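Local coordinates for probable enoyl-CoA hydratase/isomerase (Pseudomonas aeruginosa PAO1, PDB 5WYD), which belongs to the crotonase-type enoyl-CoA hydratases/isomerases, probably acts as a hydro-lyase, and is implicated in biosynthesis of a diffusible signal factor, at residues E178-D181 against A182-L186. The protein carries 1 engineered substitution. Numbering follows the deposited sequence.
With PTD (pentanedial), chain G.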
loop_
_atom_site.group_PDB
_atom_site.type_symbol
_atom_site.label_atom_id
_atom_site.label_comp_id
_atom_site.label_asym_id
_atom_site.label_seq_id
_atom_site.Cartn_x
_atom_site.Cartn_y
_atom_site.Cartn_z
ATOM N N GLU A 178 -1.941 16.734 -27.045
ATOM C CA GLU A 178 -3.172 16.751 -27.828
ATOM C C GLU A 178 -4.315 17.346 -27.019
ATOM O O GLU A 178 -4.673 16.814 -25.966
ATOM C CB GLU A 178 -3.534 15.347 -28.301
ATOM C CG GLU A 178 -2.708 14.915 -29.490
ATOM C CD GLU A 178 -3.413 13.896 -30.349
ATOM O OE1 GLU A 178 -4.584 13.580 -30.058
ATOM O OE2 GLU A 178 -2.802 13.421 -31.324
ATOM N N ARG A 179 -4.895 18.437 -27.527
ATOM C CA ARG A 179 -6.048 19.072 -26.904
ATOM C C ARG A 179 -7.327 18.339 -27.283
ATOM O O ARG A 179 -7.411 17.685 -28.331
ATOM C CB ARG A 179 -6.133 20.553 -27.292
ATOM C CG ARG A 179 -6.014 20.790 -28.774
ATOM C CD ARG A 179 -5.968 22.255 -29.114
ATOM N NE ARG A 179 -4.889 22.924 -28.408
ATOM C CZ ARG A 179 -4.554 24.191 -28.607
ATOM N NH1 ARG A 179 -5.213 24.914 -29.497
ATOM N NH2 ARG A 179 -3.554 24.730 -27.929
ATOM N N VAL A 180 -8.325 18.440 -26.402
ATOM C CA VAL A 180 -9.590 17.731 -26.555
ATOM C C VAL A 180 -10.769 18.693 -26.439
ATOM O O VAL A 180 -10.773 19.596 -25.593
ATOM C CB VAL A 180 -9.721 16.601 -25.513
ATOM C CG1 VAL A 180 -8.619 15.576 -25.727
ATOM C CG2 VAL A 180 -9.704 17.172 -24.097
ATOM N N ASP A 181 -11.770 18.484 -27.289
ATOM C CA ASP A 181 -13.007 19.243 -27.279
ATOM C C ASP A 181 -13.893 18.775 -26.132
ATOM O O ASP A 181 -13.631 17.757 -25.492
ATOM C CB ASP A 181 -13.740 19.076 -28.610
ATOM C CG ASP A 181 -14.112 17.616 -28.913
ATOM O OD1 ASP A 181 -14.642 16.918 -28.028
ATOM O OD2 ASP A 181 -13.848 17.153 -30.045
ATOM N N ALA A 182 -14.961 19.526 -25.875
ATOM C CA ALA A 182 -15.877 19.150 -24.801
ATOM C C ALA A 182 -16.496 17.778 -25.029
ATOM O O ALA A 182 -16.693 17.017 -24.079
ATOM C CB ALA A 182 -16.983 20.181 -24.666
ATOM N N GLU A 183 -16.874 17.467 -26.270
ATOM C CA GLU A 183 -17.492 16.173 -26.550
ATOM C C GLU A 183 -16.539 15.020 -26.296
ATOM O O GLU A 183 -16.926 14.019 -25.678
ATOM C CB GLU A 183 -17.999 16.122 -27.988
ATOM C CG GLU A 183 -19.203 16.999 -28.246
ATOM C CD GLU A 183 -20.392 16.594 -27.389
ATOM O OE1 GLU A 183 -20.590 15.376 -27.180
ATOM O OE2 GLU A 183 -21.131 17.490 -26.925
ATOM N N THR A 184 -15.289 15.142 -26.759
ATOM C CA THR A 184 -14.332 14.064 -26.554
ATOM C C THR A 184 -14.096 13.854 -25.073
ATOM O O THR A 184 -14.078 12.714 -24.596
ATOM C CB THR A 184 -13.027 14.364 -27.280
ATOM O OG1 THR A 184 -13.271 14.399 -28.687
ATOM C CG2 THR A 184 -12.003 13.281 -26.988
ATOM N N ALA A 185 -13.981 14.947 -24.319
ATOM C CA ALA A 185 -13.791 14.837 -22.876
ATOM C C ALA A 185 -14.975 14.143 -22.233
ATOM O O ALA A 185 -14.814 13.322 -21.320
ATOM C CB ALA A 185 -13.595 16.218 -22.248
ATOM N N LEU A 186 -16.175 14.469 -22.684
ATOM C CA LEU A 186 -17.337 13.832 -22.099
ATOM C C LEU A 186 -17.301 12.343 -22.369
ATOM O O LEU A 186 -17.590 11.531 -21.481
ATOM C CB LEU A 186 -18.600 14.455 -22.666
ATOM C CG LEU A 186 -19.895 13.811 -22.238
ATOM C CD1 LEU A 186 -20.066 13.916 -20.727
ATOM C CD2 LEU A 186 -20.986 14.517 -22.977
HETATM C C1 PTD G . -3.604 28.429 -28.437
HETATM C C2 PTD G . -3.587 29.816 -27.785
HETATM C C3 PTD G . -4.487 30.708 -28.644
HETATM C C4 PTD G . -4.337 32.156 -28.222
HETATM C C5 PTD G . -5.616 32.960 -28.520
HETATM O O1 PTD G . -3.223 28.344 -29.562
HETATM O O5 PTD G . -6.423 33.190 -27.653
#
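Asp-181 turns its carboxylate forward over the first turn of the helix that begins at Ala-182, and there it meets Thr-184, the two side chains crossing at about a right angle. With CG between the backbone N and the carbonyl carbon (chi1 60°), the carboxylate is carried to the start of the helix. Thr-184 offers its hydroxyl, with OG1 standing beside its own backbone N (chi1 -64°). Thr-184 OG1 donates to Asp-181 OD1 at 2.9 Å, a doubtful bond, since the model sets OD1 too near the backbone N of Thr-184. The other carboxylate oxygen, Asp-181 OD2, lies 3.1 Å from Thr-184 OG1, and the hydroxyl thus sits close to both. Asp-181 occupies the N-cap of helix 182-188, which follows the loop after helix 157-176 in the crotonase fold. Asp-181 O accepts Ala-185 N at 3.1 Å in a nearly straight bond (N-H...O 166°), and the helix then continues with Leu-186 N on Ala-182 O. On the apolar side, Val-180 faces the same turn with its CB, and its CG2 lies 4.4 Å from Ala-185 CB. Val-180 CG1 lies 4.3 Å from Thr-184 CG2. Met-142 of strand 142-143 touches both Val-180 and Ala-185, while Ala-182, Glu-183 and Leu-186 rest on Val-194 of strand 193-195. Arg-179 reaches away from the helix toward the bound pentanedial, whose O1 lies at the edge of the guanidinium and in its plane; the closest approach is Arg-179 NH2 to pentanedial C1, 3.7 Å.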